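Glutathione S-transferase (Ceriporiopsis subvermispora, PDB 6J3E) probably transfers glutathione to electrophilic substrates, as a serine-type member of the glutathione S-transferase family. Local coordinates at residues F117-S120 / E121-R125; E145-R148 / R149-E153; E233-D237 / G238-K242. All coordinates share one frame; numbering follows the deposited sequence.

Overall arrangement
All three contacts are local, between residues a few positions apart in the helical C-terminal domain: contacts 1 and 2 lie within a helix, contact 3 at the entry to one. Contact 1, on helix 109-136, is partly buried and mainly apolar, with its centre about 12 Å from that of the chain and the second subunit close by. Contact 2, on the next helix, 141-153, lies at the surface; it runs on salt bridges and aromatic faces and includes a glutathione-binding arginine. Contact 3, at the start of helix 235-247, is partly buried, but backbone carbonyls and carboxylates dominate its chemistry, away from the annotated sites. Contacts 2 and 3 are the farthest apart, with centres about 33 Å apart.

Contact 1: residues F117-S120 / E121-R125; sequences FAFS and EAIVR
Phe117 and Phe119 each receive on a ring face the side chain four residues further on, Glu121 and Ile123, in an i to i+4 contact along helix 109-136 of the helical C-terminal domain of the glutathione S-transferase fold. Phe119 carries its ring forward along the helix because chi1 (180°) sets CG opposite the backbone N. Ile123 CG1 then sits 4.0 Å from the centroid of the Phe119 ring, a CH-pi contact shifted toward the rim. Val124 CG2 comes obliquely to the same ring, and Ile185 and Trp214 of two other helices also pack on Phe119. The backbone underneath is regular at first: Glu121 N donates to Phe117 O at 2.8 Å with an N-H...O angle of 169°. It then widens into a pi-type turn at 121-124, where the bond from Val124 N to Ser120 O is weak, 3.3 Å long. On the dimer side, Phe117 of the second subunit packs against Ala118, Glu121 and Ala122. There Glu121 bends at chi2 and uses its aliphatic part against the Phe117 ring of its own chain, its CG reaching CZ of that ring at 3.7 Å.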
ATOM      1  N   PHE A 117      -2.333  -1.147  -4.323  1.00 50.96           N
ATOM      2  CA  PHE A 117      -2.949  -0.021  -3.630  1.00 48.38           C
ATOM      3  C   PHE A 117      -1.913   1.017  -3.209  1.00 48.89           C
ATOM      4  O   PHE A 117      -2.045   2.199  -3.550  1.00 49.68           O
ATOM      5  CB  PHE A 117      -3.724  -0.512  -2.419  1.00 47.63           C
ATOM      6  CG  PHE A 117      -4.409   0.581  -1.672  1.00 45.65           C
ATOM      7  CD1 PHE A 117      -5.426   1.303  -2.259  1.00 53.27           C
ATOM      8  CD2 PHE A 117      -4.040   0.895  -0.383  1.00 49.18           C
ATOM      9  CE1 PHE A 117      -6.057   2.320  -1.571  1.00 53.93           C
ATOM     10  CE2 PHE A 117      -4.682   1.905   0.316  1.00 49.56           C
ATOM     11  CZ  PHE A 117      -5.690   2.612  -0.278  1.00 48.62           C
ATOM     12  N   ALA A 118      -0.877   0.592  -2.468  1.00 44.69           N
ATOM     13  CA  ALA A 118       0.140   1.527  -1.985  1.00 46.49           C
ATOM     14  C   ALA A 118       0.726   2.325  -3.135  1.00 51.99           C
ATOM     15  O   ALA A 118       0.903   3.549  -3.043  1.00 47.71           O
ATOM     16  CB  ALA A 118       1.255   0.783  -1.250  1.00 45.39           C
ATOM     17  N   PHE A 119       1.022   1.630  -4.237  1.00 48.37           N
ATOM     18  CA  PHE A 119       1.585   2.283  -5.405  1.00 44.75           C
ATOM     19  C   PHE A 119       0.604   3.289  -5.995  1.00 50.25           C
ATOM     20  O   PHE A 119       0.993   4.401  -6.369  1.00 48.20           O
ATOM     21  CB  PHE A 119       1.976   1.222  -6.436  1.00 44.84           C
ATOM     22  CG  PHE A 119       2.567   1.790  -7.689  1.00 46.09           C
ATOM     23  CD1 PHE A 119       1.755   2.189  -8.738  1.00 54.27           C
ATOM     24  CD2 PHE A 119       3.937   1.947  -7.816  1.00 47.69           C
ATOM     25  CE1 PHE A 119       2.302   2.728  -9.898  1.00 53.05           C
ATOM     26  CE2 PHE A 119       4.494   2.481  -8.960  1.00 47.62           C
ATOM     27  CZ  PHE A 119       3.679   2.868 -10.008  1.00 53.01           C
ATOM     28  N   SER A 120      -0.669   2.904  -6.118  1.00 51.75           N
ATOM     29  CA  SER A 120      -1.663   3.833  -6.645  1.00 52.95           C
ATOM     30  C   SER A 120      -1.783   5.052  -5.750  1.00 50.62           C
ATOM     31  O   SER A 120      -1.861   6.185  -6.233  1.00 56.97           O
ATOM     32  CB  SER A 120      -3.022   3.142  -6.793  1.00 52.77           C
ATOM     33  OG  SER A 120      -3.055   2.295  -7.934  1.00 63.25           O
ATOM     34  N   GLU A 121      -1.802   4.840  -4.439  1.00 53.01           N
ATOM     35  CA  GLU A 121      -1.866   5.973  -3.527  1.00 52.12           C
ATOM     36  C   GLU A 121      -0.616   6.835  -3.619  1.00 51.74           C
ATOM     37  O   GLU A 121      -0.714   8.062  -3.609  1.00 51.09           O
ATOM     38  CB  GLU A 121      -2.073   5.492  -2.095  1.00 50.94           C
ATOM     39  CG  GLU A 121      -3.529   5.252  -1.776  1.00 59.80           C
ATOM     40  CD  GLU A 121      -4.417   6.352  -2.326  1.00 61.71           C
ATOM     41  OE1 GLU A 121      -4.239   7.520  -1.914  1.00 64.65           O
ATOM     42  OE2 GLU A 121      -5.282   6.043  -3.173  1.00 61.98           O
ATOM     43  N   ALA A 122       0.568   6.223  -3.714  1.00 48.44           N
ATOM     44  CA  ALA A 122       1.793   7.017  -3.658  1.00 48.23           C
ATOM     45  C   ALA A 122       2.157   7.665  -4.993  1.00 51.32           C
ATOM     46  O   ALA A 122       2.712   8.767  -5.001  1.00 50.64           O
ATOM     47  CB  ALA A 122       2.968   6.166  -3.179  1.00 49.28           C
ATOM     48  N   ILE A 123       1.877   7.015  -6.119  1.00 48.81           N
ATOM     49  CA  ILE A 123       2.397   7.427  -7.424  1.00 43.04           C
ATOM     50  C   ILE A 123       1.289   7.963  -8.320  1.00 49.20           C
ATOM     51  O   ILE A 123       1.335   9.115  -8.760  1.00 50.37           O
ATOM     52  CB  ILE A 123       3.149   6.266  -8.113  1.00 47.96           C
ATOM     53  CG1 ILE A 123       4.326   5.783  -7.257  1.00 50.62           C
ATOM     54  CG2 ILE A 123       3.599   6.654  -9.492  1.00 45.98           C
ATOM     55  CD1 ILE A 123       5.081   6.903  -6.579  1.00 53.50           C
ATOM     56  N   VAL A 124       0.276   7.142  -8.592  1.00 50.77           N
ATOM     57  CA  VAL A 124      -0.578   7.344  -9.757  1.00 46.64           C
ATOM     58  C   VAL A 124      -1.277   8.687  -9.692  1.00 50.73           C
ATOM     59  O   VAL A 124      -1.343   9.413 -10.694  1.00 55.46           O
ATOM     60  CB  VAL A 124      -1.585   6.190  -9.888  1.00 54.03           C
ATOM     61  CG1 VAL A 124      -2.701   6.555 -10.869  1.00 53.65           C
ATOM     62  CG2 VAL A 124      -0.879   4.935 -10.346  1.00 49.67           C
ATOM     63  N   ARG A 125      -1.801   9.055  -8.519  1.00 51.43           N
ATOM     64  CA  ARG A 125      -2.485  10.339  -8.418  1.00 53.73           C
ATOM     65  C   ARG A 125      -1.514  11.511  -8.416  1.00 53.88           C
ATOM     66  O   ARG A 125      -1.906  12.619  -8.792  1.00 55.24           O
ATOM     67  CB  ARG A 125      -3.353  10.380  -7.173  1.00 53.93           C
ATOM     68  CG  ARG A 125      -4.005   9.061  -6.882  1.00 68.28           C
ATOM     69  CD  ARG A 125      -4.251   8.924  -5.401  1.00 72.75           C
ATOM     70  NE  ARG A 125      -5.183   9.940  -4.920  1.00 73.50           N
ATOM     71  CZ  ARG A 125      -5.379  10.205  -3.635  1.00 81.06           C
ATOM     72  NH1 ARG A 125      -6.242  11.146  -3.263  1.00 82.82           N
ATOM     73  NH2 ARG A 125      -4.691   9.536  -2.712  1.00 79.94           N
TER

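Contact 2: residues E145-R148 / R149-E153; sequences EFFR and RTREE. With EDO (1,2-ethanediol), chain G.
Arg151, a residue seen to bind glutathione, lies across the face of the Phe147 ring instead of running straight out from helix 141-153. The evidence is in the geometry: Arg151 CD stands 3.8 Å from the centroid of the Phe147 ring, only 7° off the ring normal, and NE follows at 3.4 Å from CE1 of that ring. A bend at chi2 (57°) folds the chain down onto the aromatic face, and the guanidinium ends tilted 27° from the ring plane. Thr150 OG1 steadies it further, taking a hydrogen bond from Arg151 NH1 at 3.1 Å within the guanidinium plane. This threonine hydroxyl also donates to Phe146 O, at 2.9 Å, while Thr150 N reaches the same carbonyl from the other face of its plane, which leaves that oxygen with two donors. Thr150 CG2 meanwhile rests over one face of the Phe146 ring. No glutathione is bound here; an ethanediol, probably from the crystallisation liquor, takes only a weak bond from Arg151 NH2.

Two i to i+4 salt bridges join successive turns of the helix. In the exposed one, Glu145 is gripped side-on by Arg149: OE1 accepts from both NE and NH2, and Arg149 NH2 also reaches Glu145 OE2 at 3.1 Å. Arg148 instead lies alongside Glu152, its NH1 meeting Glu152 OE1 at 2.7 Å, and it has further carboxylate partners in Glu144 and Glu161.

The inner side of the helix faces helix 109-136, where Phe147 packs on Thr135 and Asn136 and Arg151 on Leu132. Tyr45, in the loop between strand 38-42 and helix 48-55, also meets the Phe147 ring edge-to-face and touches Phe146 and Arg151.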
ATOM      1  N   GLU A 145     -10.228  13.877 -28.642  1.00 57.97           N
ATOM      2  CA  GLU A 145     -11.550  14.424 -28.340  1.00 60.66           C
ATOM      3  C   GLU A 145     -12.143  13.741 -27.113  1.00 60.70           C
ATOM      4  O   GLU A 145     -12.610  14.404 -26.174  1.00 57.06           O
ATOM      5  CB  GLU A 145     -12.471  14.269 -29.562  1.00 60.24           C
ATOM      6  CG  GLU A 145     -13.869  14.913 -29.426  1.00 53.92           C
ATOM      7  CD  GLU A 145     -14.871  14.070 -28.618  1.00 62.53           C
ATOM      8  OE1 GLU A 145     -15.667  14.669 -27.861  1.00 62.30           O
ATOM      9  OE2 GLU A 145     -14.874  12.819 -28.730  1.00 64.51           O
ATOM     10  N   PHE A 146     -12.086  12.404 -27.086  1.00 59.86           N
ATOM     11  CA  PHE A 146     -12.639  11.640 -25.975  1.00 58.61           C
ATOM     12  C   PHE A 146     -11.862  11.886 -24.681  1.00 56.88           C
ATOM     13  O   PHE A 146     -12.454  12.080 -23.611  1.00 54.87           O
ATOM     14  CB  PHE A 146     -12.627  10.155 -26.337  1.00 60.39           C
ATOM     15  CG  PHE A 146     -13.209   9.263 -25.276  1.00 61.29           C
ATOM     16  CD1 PHE A 146     -12.439   8.844 -24.201  1.00 57.46           C
ATOM     17  CD2 PHE A 146     -14.529   8.820 -25.369  1.00 62.08           C
ATOM     18  CE1 PHE A 146     -12.973   8.009 -23.229  1.00 62.15           C
ATOM     19  CE2 PHE A 146     -15.072   7.989 -24.398  1.00 58.97           C
ATOM     20  CZ  PHE A 146     -14.285   7.569 -23.329  1.00 59.17           C
ATOM     21  N   PHE A 147     -10.535  11.836 -24.750  1.00 59.88           N
ATOM     22  CA  PHE A 147      -9.726  11.939 -23.537  1.00 59.25           C
ATOM     23  C   PHE A 147      -9.850  13.322 -22.910  1.00 58.45           C
ATOM     24  O   PHE A 147     -10.079  13.459 -21.699  1.00 55.48           O
ATOM     25  CB  PHE A 147      -8.269  11.628 -23.867  1.00 57.39           C
ATOM     26  CG  PHE A 147      -7.407  11.433 -22.667  1.00 58.69           C
ATOM     27  CD1 PHE A 147      -7.235  10.176 -22.130  1.00 52.48           C
ATOM     28  CD2 PHE A 147      -6.749  12.515 -22.074  1.00 56.89           C
ATOM     29  CE1 PHE A 147      -6.433   9.990 -21.006  1.00 54.42           C
ATOM     30  CE2 PHE A 147      -5.947  12.329 -20.961  1.00 51.69           C
ATOM     31  CZ  PHE A 147      -5.791  11.057 -20.431  1.00 49.56           C
ATOM     32  N   ARG A 148      -9.709  14.364 -23.726  1.00 57.40           N
ATOM     33  CA  ARG A 148      -9.786  15.716 -23.195  1.00 58.62           C
ATOM     34  C   ARG A 148     -11.146  15.979 -22.546  1.00 61.87           C
ATOM     35  O   ARG A 148     -11.214  16.518 -21.431  1.00 58.22           O
ATOM     36  CB  ARG A 148      -9.493  16.717 -24.310  1.00 53.08           C
ATOM     37  CG  ARG A 148      -9.607  18.141 -23.854  1.00 58.80           C
ATOM     38  CD  ARG A 148      -9.462  19.123 -24.995  1.00 53.23           C
ATOM     39  NE  ARG A 148      -8.084  19.285 -25.442  1.00 51.18           N
ATOM     40  CZ  ARG A 148      -7.199  20.069 -24.821  1.00 55.37           C
ATOM     41  NH1 ARG A 148      -7.543  20.740 -23.716  1.00 44.53           N
ATOM     42  NH2 ARG A 148      -5.967  20.184 -25.303  1.00 50.64           N
ATOM     43  N   ARG A 149     -12.236  15.563 -23.209  1.00 60.38           N
ATOM     44  CA  ARG A 149     -13.582  15.876 -22.728  1.00 59.30           C
ATOM     45  C   ARG A 149     -13.851  15.219 -21.385  1.00 58.13           C
ATOM     46  O   ARG A 149     -14.301  15.872 -20.436  1.00 57.94           O
ATOM     47  CB  ARG A 149     -14.635  15.421 -23.747  1.00 59.71           C
ATOM     48  CG  ARG A 149     -16.068  15.837 -23.382  1.00 54.00           C
ATOM     49  CD  ARG A 149     -17.113  14.787 -23.752  1.00 64.40           C
ATOM     50  NE  ARG A 149     -16.760  14.049 -24.966  1.00 65.42           N
ATOM     51  CZ  ARG A 149     -16.861  12.726 -25.080  1.00 64.15           C
ATOM     52  NH1 ARG A 149     -17.299  12.019 -24.043  1.00 59.37           N
ATOM     53  NH2 ARG A 149     -16.505  12.110 -26.211  1.00 64.18           N
ATOM     54  N   THR A 150     -13.589  13.911 -21.299  1.00 55.61           N
ATOM     55  CA  THR A 150     -13.875  13.169 -20.076  1.00 57.92           C
ATOM     56  C   THR A 150     -12.952  13.592 -18.935  1.00 58.85           C
ATOM     57  O   THR A 150     -13.408  13.762 -17.796  1.00 59.66           O
ATOM     58  CB  THR A 150     -13.765  11.660 -20.337  1.00 59.20           C
ATOM     59  OG1 THR A 150     -12.451  11.328 -20.805  1.00 58.82           O
ATOM     60  CG2 THR A 150     -14.770  11.221 -21.378  1.00 57.67           C
ATOM     61  N   ARG A 151     -11.655  13.769 -19.217  1.00 56.66           N
ATOM     62  CA  ARG A 151     -10.713  14.109 -18.155  1.00 54.41           C
ATOM     63  C   ARG A 151     -10.955  15.515 -17.632  1.00 57.58           C
ATOM     64  O   ARG A 151     -10.910  15.742 -16.416  1.00 56.41           O
ATOM     65  CB  ARG A 151      -9.273  13.949 -18.643  1.00 52.92           C
ATOM     66  CG  ARG A 151      -8.681  12.518 -18.420  1.00 55.87           C
ATOM     67  CD  ARG A 151      -9.506  11.404 -19.092  1.00 51.38           C
ATOM     68  NE  ARG A 151      -8.981  10.067 -18.816  1.00 58.30           N
ATOM     69  CZ  ARG A 151      -9.581   8.924 -19.152  1.00 53.39           C
ATOM     70  NH1 ARG A 151     -10.745   8.932 -19.772  1.00 57.48           N
ATOM     71  NH2 ARG A 151      -9.013   7.769 -18.864  1.00 57.80           N
ATOM     72  N   GLU A 152     -11.237  16.471 -18.524  1.00 61.01           N
ATOM     73  CA  GLU A 152     -11.533  17.831 -18.066  1.00 62.32           C
ATOM     74  C   GLU A 152     -12.819  17.871 -17.245  1.00 63.96           C
ATOM     75  O   GLU A 152     -12.882  18.539 -16.206  1.00 63.00           O
ATOM     76  CB  GLU A 152     -11.623  18.793 -19.251  1.00 54.61           C
ATOM     77  CG  GLU A 152     -10.264  19.273 -19.770  1.00 62.37           C
ATOM     78  CD  GLU A 152     -10.361  20.192 -20.986  1.00 56.34           C
ATOM     79  OE1 GLU A 152      -9.364  20.283 -21.739  1.00 56.38           O
ATOM     80  OE2 GLU A 152     -11.421  20.833 -21.184  1.00 61.70           O
ATOM     81  N   GLU A 153     -13.855  17.157 -17.690  1.00 62.12           N
ATOM     82  CA  GLU A 153     -15.097  17.127 -16.927  1.00 68.57           C
ATOM     83  C   GLU A 153     -14.870  16.542 -15.543  1.00 64.76           C
ATOM     84  O   GLU A 153     -15.306  17.110 -14.535  1.00 64.61           O
ATOM     85  CB  GLU A 153     -16.164  16.319 -17.661  1.00 70.40           C
ATOM     86  CG  GLU A 153     -17.457  16.282 -16.876  1.00 75.34           C
ATOM     87  CD  GLU A 153     -18.417  15.230 -17.360  1.00 88.15           C
ATOM     88  OE1 GLU A 153     -17.983  14.336 -18.124  1.00 87.21           O
ATOM     89  OE2 GLU A 153     -19.607  15.308 -16.976  1.00 90.45           O
TER
HETATM   90  C1  EDO G 305      -5.137   6.951 -18.354  1.00 69.51           C
HETATM   91  O1  EDO G 305      -6.170   6.188 -19.031  1.00 66.00           O
HETATM   92  C2  EDO G 305      -4.081   6.051 -17.715  1.00 59.47           C
HETATM   93  O2  EDO G 305      -3.197   6.905 -16.986  1.00 58.33           O

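Contact 3: residues E233-D237 / G238-K242; sequences ETWDD and GKWAK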
ATOM      1  N   GLU A 233      15.897  10.823 -14.023  1.00 62.00           N
ATOM      2  CA  GLU A 233      16.785   9.679 -13.887  1.00 58.36           C
ATOM      3  C   GLU A 233      17.928   9.920 -12.911  1.00 59.46           C
ATOM      4  O   GLU A 233      18.721   8.999 -12.685  1.00 63.88           O
ATOM      5  CB  GLU A 233      17.345   9.214 -15.239  1.00 58.38           C
ATOM      6  CG  GLU A 233      17.339  10.169 -16.409  1.00 62.69           C
ATOM      7  CD  GLU A 233      17.816   9.484 -17.669  1.00 64.22           C
ATOM      8  OE1 GLU A 233      17.169   8.506 -18.115  1.00 60.86           O
ATOM      9  OE2 GLU A 233      18.883   9.880 -18.175  1.00 69.47           O
ATOM     10  N   THR A 234      18.033  11.108 -12.314  1.00 58.30           N
ATOM     11  CA  THR A 234      18.978  11.295 -11.222  1.00 54.92           C
ATOM     12  C   THR A 234      18.358  11.027  -9.861  1.00 59.54           C
ATOM     13  O   THR A 234      19.078  11.022  -8.858  1.00 59.73           O
ATOM     14  CB  THR A 234      19.536  12.712 -11.216  1.00 52.20           C
ATOM     15  OG1 THR A 234      18.604  13.579 -10.551  1.00 49.97           O
ATOM     16  CG2 THR A 234      19.779  13.199 -12.637  1.00 54.45           C
ATOM     17  N   TRP A 235      17.046  10.833  -9.794  1.00 57.60           N
ATOM     18  CA  TRP A 235      16.401  10.666  -8.501  1.00 59.32           C
ATOM     19  C   TRP A 235      16.879   9.389  -7.824  1.00 60.41           C
ATOM     20  O   TRP A 235      17.073   8.353  -8.474  1.00 55.31           O
ATOM     21  CB  TRP A 235      14.886  10.610  -8.655  1.00 51.71           C
ATOM     22  CG  TRP A 235      14.251  11.853  -9.121  1.00 61.80           C
ATOM     23  CD1 TRP A 235      14.860  13.030  -9.453  1.00 62.34           C
ATOM     24  CD2 TRP A 235      12.853  12.055  -9.312  1.00 62.67           C
ATOM     25  NE1 TRP A 235      13.923  13.949  -9.843  1.00 59.65           N
ATOM     26  CE2 TRP A 235      12.681  13.375  -9.762  1.00 57.97           C
ATOM     27  CE3 TRP A 235      11.721  11.239  -9.151  1.00 59.92           C
ATOM     28  CZ2 TRP A 235      11.423  13.905 -10.048  1.00 61.61           C
ATOM     29  CZ3 TRP A 235      10.470  11.767  -9.433  1.00 58.56           C
ATOM     30  CH2 TRP A 235      10.332  13.084  -9.884  1.00 57.99           C
ATOM     31  N   ASP A 236      17.029   9.462  -6.500  1.00 55.86           N
ATOM     32  CA  ASP A 236      17.355   8.296  -5.685  1.00 57.57           C
ATOM     33  C   ASP A 236      18.563   7.566  -6.249  1.00 58.96           C
ATOM     34  O   ASP A 236      18.518   6.362  -6.520  1.00 56.24           O
ATOM     35  CB  ASP A 236      16.159   7.350  -5.572  1.00 52.47           C
ATOM     36  CG  ASP A 236      14.954   8.011  -4.934  1.00 58.49           C
ATOM     37  OD1 ASP A 236      15.045   8.386  -3.739  1.00 54.04           O
ATOM     38  OD2 ASP A 236      13.913   8.147  -5.630  1.00 55.41           O
ATOM     39  N   ASP A 237      19.643   8.324  -6.463  1.00 59.48           N
ATOM     40  CA  ASP A 237      20.894   7.756  -6.956  1.00 65.31           C
ATOM     41  C   ASP A 237      20.644   6.973  -8.240  1.00 60.41           C
ATOM     42  O   ASP A 237      21.200   5.896  -8.462  1.00 64.72           O
ATOM     43  CB  ASP A 237      21.553   6.890  -5.873  1.00 64.85           C
ATOM     44  CG  ASP A 237      23.003   6.560  -6.180  1.00 80.06           C
ATOM     45  OD1 ASP A 237      23.864   7.462  -6.046  1.00 89.59           O
ATOM     46  OD2 ASP A 237      23.285   5.390  -6.525  1.00 81.11           O
ATOM     47  N   GLY A 238      19.757   7.515  -9.076  1.00 62.08           N
ATOM     48  CA  GLY A 238      19.379   6.936 -10.346  1.00 55.20           C
ATOM     49  C   GLY A 238      18.563   5.670 -10.273  1.00 56.16           C
ATOM     50  O   GLY A 238      18.448   4.975 -11.293  1.00 57.80           O
ATOM     51  N   LYS A 239      17.965   5.357  -9.114  1.00 51.89           N
ATOM     52  CA  LYS A 239      17.345   4.042  -8.935  1.00 55.22           C
ATOM     53  C   LYS A 239      16.347   3.721 -10.041  1.00 53.27           C
ATOM     54  O   LYS A 239      16.270   2.577 -10.509  1.00 58.69           O
ATOM     55  CB  LYS A 239      16.657   3.940  -7.568  1.00 52.66           C
ATOM     56  CG  LYS A 239      15.957   2.592  -7.347  1.00 54.00           C
ATOM     57  CD  LYS A 239      15.325   2.488  -5.966  1.00 59.06           C
ATOM     58  CE  LYS A 239      16.383   2.413  -4.864  1.00 56.10           C
ATOM     59  NZ  LYS A 239      17.221   1.187  -4.929  1.00 55.63           N
ATOM     60  N   TRP A 240      15.573   4.713 -10.477  1.00 48.48           N
ATOM     61  CA  TRP A 240      14.519   4.421 -11.438  1.00 53.02           C
ATOM     62  C   TRP A 240      15.083   4.218 -12.832  1.00 56.28           C
ATOM     63  O   TRP A 240      14.602   3.356 -13.582  1.00 54.92           O
ATOM     64  CB  TRP A 240      13.480   5.530 -11.395  1.00 51.58           C
ATOM     65  CG  TRP A 240      13.186   5.883  -9.966  1.00 54.87           C
ATOM     66  CD1 TRP A 240      13.354   7.102  -9.356  1.00 51.56           C
ATOM     67  CD2 TRP A 240      12.716   4.985  -8.951  1.00 49.57           C
ATOM     68  NE1 TRP A 240      12.983   7.017  -8.033  1.00 51.59           N
ATOM     69  CE2 TRP A 240      12.590   5.728  -7.761  1.00 53.31           C
ATOM     70  CE3 TRP A 240      12.353   3.630  -8.943  1.00 53.66           C
ATOM     71  CZ2 TRP A 240      12.141   5.153  -6.564  1.00 57.15           C
ATOM     72  CZ3 TRP A 240      11.909   3.058  -7.757  1.00 56.41           C
ATOM     73  CH2 TRP A 240      11.811   3.816  -6.582  1.00 55.45           C
ATOM     74  N   ALA A 241      16.122   4.983 -13.178  1.00 58.67           N
ATOM     75  CA  ALA A 241      16.812   4.756 -14.439  1.00 56.01           C
ATOM     76  C   ALA A 241      17.348   3.340 -14.496  1.00 55.34           C
ATOM     77  O   ALA A 241      17.234   2.662 -15.527  1.00 60.48           O
ATOM     78  CB  ALA A 241      17.936   5.776 -14.618  1.00 54.49           C
ATOM     79  N   LYS A 242      17.880   2.853 -13.376  1.00 51.06           N
ATOM     80  CA  LYS A 242      18.466   1.519 -13.352  1.00 56.63           C
ATOM     81  C   LYS A 242      17.414   0.437 -13.572  1.00 59.76           C
ATOM     82  O   LYS A 242      17.649  -0.527 -14.316  1.00 61.05           O
ATOM     83  CB  LYS A 242      19.217   1.317 -12.037  1.00 61.66           C
ATOM     84  CG  LYS A 242      20.316   2.358 -11.855  1.00 56.14           C
ATOM     85  CD  LYS A 242      21.009   2.277 -10.515  1.00 59.00           C
ATOM     86  CE  LYS A 242      22.055   3.391 -10.388  1.00 61.92           C
ATOM     87  NZ  LYS A 242      22.574   3.522  -8.995  1.00 68.82           N
TER
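Asp236 OD2 accepts the indole N-H of Trp240 at 2.8 Å from Trp240 NE1, through the carboxylate's anti lone pair. The two planes stand 89° apart, and the N-H...O angle of 136° marks a bent bond. Next along the chain, the carbonyl of Asp237 is met almost head-on: Lys242 NZ lies 2.8 Å from Asp237 O, and an extended lysine chain brings it there. The same ammonium makes a weaker salt bridge to Asp237 OD2 at 3.2 Å. The backbone here is the irregular start of helix 235-247, the last helix of the C-terminal glutathione S-transferase domain. Asp236, Asp237 and Gly238 all have positive phi, a left-handed conformation. Lys239 N donates to Asp236 O at 2.8 Å, from well above the carbonyl plane, while Trp235 O receives only weak bonds from Gly238 N and Lys239 N. Glu233 O has a CA-H...O contact from Gly238 CA at 3.2 Å. Other polar ends are satisfied outside: Thr234 OG1 by Asp231 O, Trp235 NE1 by Asp231 OD2, Glu233 OE2 by Lys230 NZ, and Lys239 NZ by Asp195 OD1 and Lys196 O. Regular helical bonding is in place at Lys242 N, which donates to Gly238 O at 3.0 Å.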